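Local atomic coordinates of alpha-1,4-endofucoidanase (Mariniflexile fucanivorans, PDB entry 6DLH), a protein that cleaves alpha-1,4 linkages within fucoidan chains as a family 107 glycoside hydrolase, here as a fragment holding the catalytic barrel and three following Ig-like domains. Residues V78-L83 with V339-P344; L46-L51 with T70-I75; S132-L137 with T144-N149; D289-H294 with G324-D329. All coordinates share one frame; numbering follows the deposited sequence.

How the contacts relate
All four contacts are buried and belong to the catalytic beta/alpha barrel, but they sample different layers. Contact 1 spans the barrel interior and is polar and aromatic. Contacts 2 and 3 lie between the sheet and its outer helical layer and are almost wholly aliphatic. Contact 4 joins two loops, one of which binds calcium. Strand 80-84 lies between strands 46-49 and 143-149 in the sheet, which ties contacts 1, 2 and 3 together: Gln82 N is 2.8 Å from Met48 O, and Leu83 O is 2.8 Å from Tyr147 N. Contact 4 meets contact 1 through Ala340 N and Gly324 O, 2.7 Å apart, whereas contacts 2 and 4 do not touch, with nearest atoms about 9 Å apart.

Contact 1 (V78-L83 with V339-P344); sequences VDYVQL and VAHFFP. With CA (calcium ion), chain H.
Tyr80 and Gln82 of strand 80-84 reach across the interior of a beta/alpha barrel to His341 and Phe343, on and just after strand 341-342. Two other strands of the parallel sheet, 46-49 and 377-379, lie between them in strand order, and the closest CA atoms, those of Gln82 and Phe343, are 10.4 Å apart. The segments meet here through side chains. Next to Tyr80 in sequence, Asp79 binds a calcium ion through both carboxylate oxygens, OD1 and OD2 each at 2.4 Å from the metal. Four waters and Thr77 O complete seven ligands, and OD2 also accepts a hydrogen bond from Leu46 N, which fixes the carboxylate against the neighbouring strand. Tyr80 has CG between its backbone N and carbonyl carbon (chi1 70°), and its ring extends into the barrel. Its OH arrives at the edge of the His341 imidazole, in the ring plane, 3.5 Å from both NE2 and CD2 of His341. Thr379 OG1 is hydrogen-bonded to Tyr80 OH and to His341 NE2, joining the two rings from strand 377-379. On the other nitrogen, His341 ND1 bonds to Thr291 O, so both ring nitrogens are held and the imidazole's rotation is set. Gln82 is fully extended (chi1 179°), which carries its amide to the end of the Phe343 ring. The two planes stand 64° apart, with NE2 over one face, although the same NE2 is hydrogen-bonded to Glu145 OE1. Around the ring's far carbon, Phe343 CZ, Gln82 OE1 lies at 3.4 Å and Gln82 NE2 at 3.5 Å.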
# COMPACT_ATOMS: atom_id res chain seq x y z
N VAL A 78 5.81 11.02 -16.10
CA VAL A 78 4.86 10.84 -15.02
C VAL A 78 5.28 11.70 -13.82
O VAL A 78 6.46 11.91 -13.58
CB VAL A 78 4.71 9.35 -14.64
CG1 VAL A 78 6.05 8.72 -14.23
CG2 VAL A 78 3.66 9.14 -13.57
N ASP A 79 4.29 12.19 -13.06
CA ASP A 79 4.50 13.24 -12.08
C ASP A 79 4.22 12.73 -10.67
O ASP A 79 4.89 13.14 -9.72
CB ASP A 79 3.69 14.49 -12.44
CG ASP A 79 4.11 15.09 -13.78
OD1 ASP A 79 5.27 15.55 -13.89
OD2 ASP A 79 3.28 15.08 -14.72
N TYR A 80 3.25 11.83 -10.53
CA TYR A 80 2.81 11.44 -9.19
C TYR A 80 2.10 10.09 -9.22
O TYR A 80 1.68 9.62 -10.28
CB TYR A 80 1.97 12.55 -8.55
CG TYR A 80 0.60 12.77 -9.15
CD1 TYR A 80 0.42 13.52 -10.31
CD2 TYR A 80 -0.53 12.22 -8.55
CE1 TYR A 80 -0.84 13.71 -10.85
CE2 TYR A 80 -1.80 12.42 -9.07
CZ TYR A 80 -1.95 13.15 -10.23
OH TYR A 80 -3.20 13.32 -10.76
N VAL A 81 1.96 9.49 -8.03
CA VAL A 81 1.25 8.24 -7.82
C VAL A 81 0.30 8.42 -6.63
O VAL A 81 0.68 9.00 -5.61
CB VAL A 81 2.24 7.09 -7.56
CG1 VAL A 81 1.53 5.78 -7.24
CG2 VAL A 81 3.22 6.91 -8.71
N GLN A 82 -0.93 7.90 -6.77
CA GLN A 82 -1.91 7.86 -5.70
C GLN A 82 -1.74 6.58 -4.89
O GLN A 82 -1.65 5.49 -5.47
CB GLN A 82 -3.34 8.00 -6.24
CG GLN A 82 -4.41 7.92 -5.15
CD GLN A 82 -5.84 8.05 -5.65
OE1 GLN A 82 -6.70 7.24 -5.32
NE2 GLN A 82 -6.10 9.07 -6.45
N LEU A 83 -1.70 6.73 -3.56
CA LEU A 83 -1.57 5.64 -2.61
C LEU A 83 -2.77 5.65 -1.68
O LEU A 83 -3.34 6.70 -1.40
CB LEU A 83 -0.30 5.85 -1.78
CG LEU A 83 1.02 5.93 -2.55
CD1 LEU A 83 2.11 6.47 -1.64
CD2 LEU A 83 1.40 4.56 -3.11
N VAL A 339 -7.93 23.64 -9.63
CA VAL A 339 -7.37 23.00 -10.80
C VAL A 339 -8.30 21.89 -11.30
O VAL A 339 -8.86 21.12 -10.51
CB VAL A 339 -5.95 22.47 -10.49
CG1 VAL A 339 -5.43 21.54 -11.58
CG2 VAL A 339 -4.98 23.63 -10.26
N ALA A 340 -8.48 21.83 -12.62
CA ALA A 340 -9.29 20.78 -13.22
C ALA A 340 -8.50 19.48 -13.18
O ALA A 340 -7.36 19.43 -13.64
CB ALA A 340 -9.66 21.17 -14.63
N HIS A 341 -9.10 18.43 -12.61
CA HIS A 341 -8.42 17.15 -12.48
C HIS A 341 -9.41 16.01 -12.71
O HIS A 341 -10.57 16.10 -12.33
CB HIS A 341 -7.70 17.07 -11.13
CG HIS A 341 -7.42 15.67 -10.67
ND1 HIS A 341 -8.36 14.92 -9.98
CD2 HIS A 341 -6.33 14.90 -10.80
CE1 HIS A 341 -7.85 13.74 -9.71
NE2 HIS A 341 -6.60 13.70 -10.19
N PHE A 342 -8.91 14.92 -13.31
CA PHE A 342 -9.74 13.80 -13.73
C PHE A 342 -9.20 12.53 -13.08
O PHE A 342 -7.98 12.37 -12.99
CB PHE A 342 -9.76 13.77 -15.26
CG PHE A 342 -10.70 12.78 -15.93
CD1 PHE A 342 -11.88 12.37 -15.32
CD2 PHE A 342 -10.41 12.28 -17.19
CE1 PHE A 342 -12.74 11.48 -15.95
CE2 PHE A 342 -11.27 11.40 -17.83
CZ PHE A 342 -12.44 11.00 -17.21
N PHE A 343 -10.11 11.65 -12.62
CA PHE A 343 -9.76 10.36 -12.03
C PHE A 343 -10.37 9.21 -12.83
O PHE A 343 -11.21 8.47 -12.33
CB PHE A 343 -10.17 10.28 -10.56
CG PHE A 343 -9.55 9.16 -9.76
CD1 PHE A 343 -8.58 8.33 -10.30
CD2 PHE A 343 -9.93 8.94 -8.44
CE1 PHE A 343 -8.00 7.31 -9.55
CE2 PHE A 343 -9.34 7.93 -7.68
CZ PHE A 343 -8.39 7.11 -8.24
N PRO A 344 -9.93 8.97 -14.09
CA PRO A 344 -10.49 7.89 -14.91
C PRO A 344 -9.90 6.52 -14.58
O PRO A 344 -8.93 6.42 -13.83
CB PRO A 344 -10.05 8.31 -16.32
CG PRO A 344 -8.70 8.97 -16.10
CD PRO A 344 -8.85 9.70 -14.77
CA CA H . 5.05 15.56 -16.24
O HOH W 1 3.12 15.47 -17.74
O HOH W 2 5.82 16.02 -18.68
O HOH W 3 7.38 15.80 -15.89
O HOH W 4 4.50 17.78 -16.06

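Contact 2 (L46-L51 with T70-I75)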
# COMPACT_ATOMS: atom_id res chain seq x y z
N LEU A 46 0.62 14.19 -14.77
CA LEU A 46 0.20 12.84 -15.10
C LEU A 46 0.42 11.94 -13.89
O LEU A 46 1.55 11.81 -13.40
CB LEU A 46 1.04 12.36 -16.30
CG LEU A 46 0.87 10.89 -16.68
CD1 LEU A 46 -0.57 10.61 -17.11
CD2 LEU A 46 1.83 10.53 -17.81
N GLY A 47 -0.66 11.30 -13.42
CA GLY A 47 -0.58 10.46 -12.23
C GLY A 47 -0.97 9.01 -12.49
O GLY A 47 -1.59 8.69 -13.50
N MET A 48 -0.59 8.12 -11.56
CA MET A 48 -0.90 6.71 -11.63
C MET A 48 -1.49 6.29 -10.29
O MET A 48 -1.54 7.09 -9.35
CB MET A 48 0.36 5.88 -11.91
CG MET A 48 1.18 6.40 -13.08
SD MET A 48 2.64 5.40 -13.45
CE MET A 48 1.94 4.02 -14.36
N LEU A 49 -1.96 5.03 -10.20
CA LEU A 49 -2.61 4.55 -8.99
C LEU A 49 -2.00 3.21 -8.59
O LEU A 49 -1.93 2.30 -9.41
CB LEU A 49 -4.12 4.40 -9.22
CG LEU A 49 -4.89 3.82 -8.04
CD1 LEU A 49 -4.84 4.76 -6.85
CD2 LEU A 49 -6.33 3.50 -8.40
N TRP A 50 -1.60 3.11 -7.31
CA TRP A 50 -1.05 1.88 -6.76
C TRP A 50 -1.83 1.50 -5.50
O TRP A 50 -1.69 2.13 -4.45
CB TRP A 50 0.45 2.05 -6.50
CG TRP A 50 1.19 0.78 -6.23
CD1 TRP A 50 1.72 -0.09 -7.14
CD2 TRP A 50 1.54 0.25 -4.93
NE1 TRP A 50 2.36 -1.12 -6.51
CE2 TRP A 50 2.26 -0.94 -5.16
CE3 TRP A 50 1.30 0.66 -3.62
CZ2 TRP A 50 2.76 -1.72 -4.10
CZ3 TRP A 50 1.79 -0.10 -2.58
CH2 TRP A 50 2.50 -1.28 -2.82
N LEU A 51 -2.68 0.48 -5.64
CA LEU A 51 -3.67 0.20 -4.60
C LEU A 51 -3.76 -1.30 -4.37
O LEU A 51 -4.43 -2.02 -5.11
CB LEU A 51 -5.01 0.84 -5.00
CG LEU A 51 -6.19 0.63 -4.04
CD1 LEU A 51 -5.87 1.15 -2.65
CD2 LEU A 51 -7.45 1.30 -4.58
N THR A 70 10.51 -0.03 -10.25
CA THR A 70 11.47 -0.62 -11.18
C THR A 70 10.82 -0.74 -12.56
O THR A 70 11.42 -0.35 -13.56
CB THR A 70 11.99 -1.99 -10.71
OG1 THR A 70 12.80 -1.72 -9.58
CG2 THR A 70 12.80 -2.73 -11.76
N GLN A 71 9.60 -1.27 -12.59
CA GLN A 71 8.87 -1.50 -13.83
C GLN A 71 8.66 -0.20 -14.61
O GLN A 71 8.62 -0.25 -15.84
CB GLN A 71 7.54 -2.20 -13.55
CG GLN A 71 6.84 -2.72 -14.80
CD GLN A 71 5.42 -3.13 -14.52
OE1 GLN A 71 4.75 -2.55 -13.66
NE2 GLN A 71 4.94 -4.13 -15.24
N ILE A 72 8.54 0.94 -13.92
CA ILE A 72 8.16 2.17 -14.61
C ILE A 72 9.36 3.11 -14.76
O ILE A 72 9.18 4.30 -15.01
CB ILE A 72 6.94 2.85 -13.95
CG1 ILE A 72 7.24 3.33 -12.53
CG2 ILE A 72 5.71 1.94 -14.01
CD1 ILE A 72 6.37 4.49 -12.09
N LYS A 73 10.57 2.54 -14.65
CA LYS A 73 11.81 3.31 -14.72
C LYS A 73 11.85 4.15 -16.00
O LYS A 73 12.33 5.28 -15.97
CB LYS A 73 13.03 2.39 -14.72
CG LYS A 73 13.70 2.18 -13.36
CD LYS A 73 14.82 1.15 -13.42
CE LYS A 73 16.13 1.72 -13.92
NZ LYS A 73 16.81 2.52 -12.87
N ASP A 74 11.33 3.59 -17.10
CA ASP A 74 11.44 4.20 -18.41
C ASP A 74 10.37 5.27 -18.64
O ASP A 74 10.37 5.93 -19.68
CB ASP A 74 11.46 3.13 -19.51
CG ASP A 74 12.04 3.60 -20.82
OD1 ASP A 74 12.89 4.51 -20.79
OD2 ASP A 74 11.64 3.06 -21.87
N ILE A 75 9.46 5.46 -17.67
CA ILE A 75 8.42 6.48 -17.80
C ILE A 75 8.90 7.79 -17.18
O ILE A 75 8.93 7.95 -15.96
CB ILE A 75 7.09 6.01 -17.19
CG1 ILE A 75 6.68 4.63 -17.73
CG2 ILE A 75 6.02 7.05 -17.46
CD1 ILE A 75 5.43 4.04 -17.10
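In the first beta-alpha-beta unit of the barrel, formed by strand 46-49, helix 66-71 and strand 80-84, Met48 packs against Ile72 and Ile75 where the chain leaves the helix and turns back toward the sheet. The main chains are well separated: the nearest CA atoms, those of Met48 and Ile72, are 10.6 Å apart, and no hydrogen bond crosses. A type I beta turn runs from Ile72 to Ile75, closed by Ile75 N to Ile72 O at 2.9 Å. It leaves Lys73 and Asp74 exposed at its corner and directs CB of both flanking isoleucines toward the strand. Met48 answers with one long side chain, straight through CG (chi2 -178°) and then bent at its last torsion, about CG-SD (chi3 79°), a bend that swings the methyl off the line of the chain. The side chains of Met48 and Ile72 run alongside each other, pointing opposite ways, with Met48 SD 4.1 Å from Ile72 CD1. The contact is thus aliphatic and sulfur-to-methyl, at ordinary van der Waals spacing, and 115 Å² is buried in all. Phe405 of helix 399-415 and Val78 also touch Met48, so the thioether is enclosed beyond these two segments. Just past the turn comes Thr77, whose carbonyl binds calcium. At the end of the methionine, the CE methyl of Met48 faces both isoleucines, 4.3 Å from Ile72 CG2 and 4.4 Å from Ile75 CD1.

Contact 3 (S132-L137 with T144-N149); sequences SWLKAL and TEIYVN
Thr144 lays its methyl group between Leu134 and Leu137, with CG2 of Thr144 at 3.7 Å from Leu137 CD1 and at 3.9 Å from Leu134 CD2. This is helix-on-sheet packing in the beta/alpha barrel, where helix 129-139 covers the outside of strand 143-149, the strand that follows it. The segment axes approach to 10.2 Å and run nearly antiparallel, at 158°, as expected when the chain reverses between a helix and the next barrel strand. Leu134 crosses Thr144 at about a right angle. Its CB does not point at the strand, but with CD1 extended (chi2 173°), the other branch, CD2, is the one that meets the threonine. Leu137 is aimed at the strand from the start and crosses Thr144 obliquely; it also packs on Val81 and Leu83, so one helix residue spans two adjacent strands. The threonine hydroxyl is buried among these carbons, yet satisfied: Thr144 OG1 hydrogen-bonds to Leu219 O. Glu145, next along, turns its CB away from the helix, and its carboxylate bonds with Gln82 and Tyr290. Two residues on from Thr144 the outward face resumes, with Ile146 CD1 meeting Leu134 CD2 at 4.0 Å.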
# COMPACT_ATOMS: atom_id res chain seq x y z
N SER A 132 7.36 3.95 3.76
CA SER A 132 8.21 3.29 2.79
C SER A 132 7.90 3.80 1.38
O SER A 132 8.77 4.34 0.69
CB SER A 132 8.08 1.79 2.91
OG SER A 132 8.98 1.14 2.03
N TRP A 133 6.62 3.67 0.98
CA TRP A 133 6.16 4.04 -0.35
C TRP A 133 6.41 5.52 -0.60
O TRP A 133 6.90 5.90 -1.67
CB TRP A 133 4.67 3.69 -0.53
CG TRP A 133 4.25 2.34 -0.04
CD1 TRP A 133 5.01 1.21 0.08
CD2 TRP A 133 2.91 1.95 0.34
NE1 TRP A 133 4.26 0.17 0.54
CE2 TRP A 133 2.96 0.59 0.71
CE3 TRP A 133 1.69 2.62 0.41
CZ2 TRP A 133 1.83 -0.11 1.14
CZ3 TRP A 133 0.57 1.94 0.85
CH2 TRP A 133 0.65 0.59 1.21
N LEU A 134 6.11 6.35 0.41
CA LEU A 134 6.27 7.79 0.30
C LEU A 134 7.72 8.16 -0.03
O LEU A 134 7.96 9.02 -0.88
CB LEU A 134 5.80 8.46 1.60
CG LEU A 134 4.29 8.52 1.86
CD1 LEU A 134 4.02 9.06 3.26
CD2 LEU A 134 3.57 9.37 0.82
N LYS A 135 8.68 7.50 0.64
CA LYS A 135 10.09 7.83 0.48
C LYS A 135 10.63 7.28 -0.84
O LYS A 135 11.43 7.93 -1.50
CB LYS A 135 10.92 7.38 1.69
CG LYS A 135 10.77 8.25 2.93
CD LYS A 135 11.42 7.68 4.18
CE LYS A 135 12.87 8.07 4.31
NZ LYS A 135 13.37 7.87 5.69
N ALA A 136 10.17 6.08 -1.22
CA ALA A 136 10.54 5.48 -2.49
C ALA A 136 10.06 6.36 -3.66
O ALA A 136 10.76 6.51 -4.65
CB ALA A 136 9.99 4.08 -2.57
N LEU A 137 8.87 6.95 -3.51
CA LEU A 137 8.32 7.81 -4.55
C LEU A 137 9.13 9.10 -4.64
O LEU A 137 9.42 9.57 -5.74
CB LEU A 137 6.84 8.08 -4.27
CG LEU A 137 5.88 6.96 -4.65
CD1 LEU A 137 4.48 7.24 -4.11
CD2 LEU A 137 5.84 6.77 -6.16
N THR A 144 3.13 12.78 -4.52
CA THR A 144 2.19 11.78 -4.04
C THR A 144 0.81 12.39 -3.83
O THR A 144 0.67 13.58 -3.53
CB THR A 144 2.71 11.08 -2.77
OG1 THR A 144 2.53 11.99 -1.68
CG2 THR A 144 4.17 10.70 -2.85
N GLU A 145 -0.21 11.54 -4.02
CA GLU A 145 -1.61 11.84 -3.77
C GLU A 145 -2.12 10.72 -2.87
O GLU A 145 -1.83 9.55 -3.12
CB GLU A 145 -2.39 11.88 -5.09
CG GLU A 145 -3.88 12.19 -4.96
CD GLU A 145 -4.72 12.11 -6.24
OE1 GLU A 145 -4.40 11.26 -7.11
OE2 GLU A 145 -5.70 12.88 -6.36
N ILE A 146 -2.86 11.08 -1.81
CA ILE A 146 -3.25 10.09 -0.83
C ILE A 146 -4.77 9.95 -0.82
O ILE A 146 -5.49 10.94 -0.72
CB ILE A 146 -2.69 10.44 0.57
CG1 ILE A 146 -1.16 10.53 0.57
CG2 ILE A 146 -3.22 9.47 1.62
CD1 ILE A 146 -0.45 9.20 0.37
N TYR A 147 -5.23 8.69 -0.93
CA TYR A 147 -6.65 8.38 -0.96
C TYR A 147 -7.15 8.06 0.45
O TYR A 147 -6.57 7.23 1.15
CB TYR A 147 -6.92 7.17 -1.85
CG TYR A 147 -8.35 6.69 -1.80
CD1 TYR A 147 -8.81 5.88 -0.77
CD2 TYR A 147 -9.25 7.07 -2.79
CE1 TYR A 147 -10.13 5.46 -0.72
CE2 TYR A 147 -10.57 6.64 -2.76
CZ TYR A 147 -11.01 5.83 -1.72
OH TYR A 147 -12.31 5.42 -1.71
N VAL A 148 -8.26 8.72 0.83
CA VAL A 148 -8.95 8.46 2.08
C VAL A 148 -10.44 8.37 1.78
O VAL A 148 -11.00 9.27 1.16
CB VAL A 148 -8.66 9.55 3.14
CG1 VAL A 148 -9.58 9.42 4.34
CG2 VAL A 148 -7.20 9.56 3.58
N ASN A 149 -11.06 7.27 2.20
CA ASN A 149 -12.50 7.18 2.10
C ASN A 149 -13.09 7.94 3.29
O ASN A 149 -12.63 7.78 4.42
CB ASN A 149 -12.99 5.74 1.98
CG ASN A 149 -14.48 5.67 1.71
OD1 ASN A 149 -15.28 5.81 2.63
ND2 ASN A 149 -14.85 5.48 0.45

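Contact 4 (D289-H294 with G324-D329); sequences DYTFGH and GYAFRD. With CA (calcium ion), chain E.
The main chains of 289-294 and 324-329 come closest at Thr291 and Ala326, whose CA atoms are 7.3 Å apart, and no hydrogen bond links the two segments. The gap is filled by a single methyl: Thr291 CG2 lies 3.6 Å from Ala326 CB and 3.5 Å from Phe327 CZ. Thr291 has OG1 between its backbone N and carbonyl carbon (chi1 62°), which leaves CG2 as the branch facing the other loop, and the methyl meets the Phe327 ring obliquely. Ala326 CB packs over one face of that same ring, 3.5 Å above its plane and offset toward the rim, so the Ala326 methyl touches both the ring of its neighbour and the threonine methyl. In the beta/alpha barrel, backbone bonds join Asp289 to Ile267 and Val339, and Thr291 to Val339, consistent with the segment bridging the two edge strands, 266-269 and 341-342, and so closing the barrel. While the Phe327 ring turns inward, its carbonyl turns to a calcium ion, with Phe327 O 2.4 Å from the metal. Asp330, Arg332, Asn335, Asp336 and a water supply the other ligands. Farther out, Arg328 NH1 sits 3.4 Å above the centre of the Tyr325 ring and hydrogen-bonds to Asp336 O.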
# COMPACT_ATOMS: atom_id res chain seq x y z
N ASP A 289 -8.84 22.20 -3.52
CA ASP A 289 -7.77 22.80 -4.30
C ASP A 289 -7.84 22.28 -5.73
O ASP A 289 -7.38 22.94 -6.65
CB ASP A 289 -6.39 22.52 -3.69
CG ASP A 289 -6.19 23.14 -2.32
OD1 ASP A 289 -6.00 24.38 -2.26
OD2 ASP A 289 -6.23 22.40 -1.33
N TYR A 290 -8.40 21.07 -5.89
CA TYR A 290 -8.62 20.49 -7.21
C TYR A 290 -9.90 19.66 -7.21
O TYR A 290 -10.42 19.31 -6.15
CB TYR A 290 -7.40 19.68 -7.67
CG TYR A 290 -7.09 18.42 -6.91
CD1 TYR A 290 -6.63 18.45 -5.60
CD2 TYR A 290 -7.21 17.18 -7.51
CE1 TYR A 290 -6.32 17.29 -4.90
CE2 TYR A 290 -6.90 16.01 -6.84
CZ TYR A 290 -6.45 16.07 -5.53
OH TYR A 290 -6.15 14.91 -4.86
N THR A 291 -10.39 19.36 -8.42
CA THR A 291 -11.58 18.55 -8.57
C THR A 291 -11.21 17.08 -8.43
O THR A 291 -10.28 16.62 -9.08
CB THR A 291 -12.29 18.82 -9.90
OG1 THR A 291 -11.41 18.47 -10.97
CG2 THR A 291 -12.72 20.26 -10.04
N PHE A 292 -11.95 16.37 -7.58
CA PHE A 292 -11.81 14.94 -7.43
C PHE A 292 -11.91 14.28 -8.80
O PHE A 292 -11.08 13.44 -9.17
CB PHE A 292 -12.86 14.40 -6.46
CG PHE A 292 -12.64 12.98 -6.00
CD1 PHE A 292 -13.08 11.91 -6.77
CD2 PHE A 292 -12.00 12.71 -4.80
CE1 PHE A 292 -12.89 10.60 -6.34
CE2 PHE A 292 -11.81 11.40 -4.37
CZ PHE A 292 -12.25 10.35 -5.15
N GLY A 293 -12.95 14.69 -9.55
CA GLY A 293 -13.08 14.39 -10.97
C GLY A 293 -13.39 12.92 -11.26
O GLY A 293 -12.79 12.33 -12.14
N HIS A 294 -14.33 12.35 -10.51
CA HIS A 294 -14.86 11.02 -10.77
C HIS A 294 -15.52 11.03 -12.16
O HIS A 294 -16.21 11.98 -12.52
CB HIS A 294 -15.86 10.70 -9.66
CG HIS A 294 -16.32 9.28 -9.59
ND1 HIS A 294 -17.34 8.79 -10.39
CD2 HIS A 294 -15.96 8.27 -8.76
CE1 HIS A 294 -17.56 7.53 -10.08
NE2 HIS A 294 -16.73 7.19 -9.09
N GLY A 324 -7.00 24.07 -17.72
CA GLY A 324 -6.69 23.39 -16.47
C GLY A 324 -7.34 24.02 -15.24
O GLY A 324 -7.08 23.58 -14.13
N TYR A 325 -8.20 25.03 -15.45
CA TYR A 325 -8.94 25.66 -14.36
C TYR A 325 -10.40 25.23 -14.42
O TYR A 325 -11.04 25.31 -15.47
CB TYR A 325 -8.77 27.18 -14.39
CG TYR A 325 -7.35 27.63 -14.15
CD1 TYR A 325 -6.80 27.58 -12.87
CD2 TYR A 325 -6.54 28.06 -15.19
CE1 TYR A 325 -5.49 27.96 -12.64
CE2 TYR A 325 -5.23 28.45 -14.97
CZ TYR A 325 -4.70 28.39 -13.69
OH TYR A 325 -3.40 28.75 -13.46
N ALA A 326 -10.93 24.77 -13.29
CA ALA A 326 -12.22 24.10 -13.28
C ALA A 326 -13.40 25.08 -13.26
O ALA A 326 -14.45 24.78 -13.83
CB ALA A 326 -12.30 23.14 -12.12
N PHE A 327 -13.25 26.22 -12.58
CA PHE A 327 -14.43 26.98 -12.22
C PHE A 327 -14.32 28.46 -12.60
O PHE A 327 -14.79 29.31 -11.86
CB PHE A 327 -14.76 26.77 -10.74
CG PHE A 327 -14.97 25.32 -10.37
CD1 PHE A 327 -16.02 24.60 -10.92
CD2 PHE A 327 -14.09 24.67 -9.51
CE1 PHE A 327 -16.21 23.26 -10.60
CE2 PHE A 327 -14.28 23.34 -9.19
CZ PHE A 327 -15.34 22.63 -9.73
N ARG A 328 -13.76 28.74 -13.78
CA ARG A 328 -13.67 30.13 -14.23
C ARG A 328 -14.94 30.52 -14.99
O ARG A 328 -14.93 31.47 -15.77
CB ARG A 328 -12.38 30.38 -15.01
CG ARG A 328 -11.35 31.20 -14.25
CD ARG A 328 -10.00 30.57 -13.96
NE ARG A 328 -8.96 31.19 -14.77
CZ ARG A 328 -7.70 31.41 -14.39
NH1 ARG A 328 -7.28 31.09 -13.18
NH2 ARG A 328 -6.86 31.97 -15.24
N ASP A 329 -16.04 29.81 -14.71
CA ASP A 329 -17.25 29.87 -15.52
C ASP A 329 -18.46 30.32 -14.70
O ASP A 329 -19.55 30.43 -15.24
CB ASP A 329 -17.49 28.52 -16.23
CG ASP A 329 -17.81 27.35 -15.31
OD1 ASP A 329 -17.54 27.44 -14.10
OD2 ASP A 329 -18.33 26.34 -15.82
CA CA E . -15.11 31.18 -10.38
O HOH W 5 -15.59 32.56 -12.33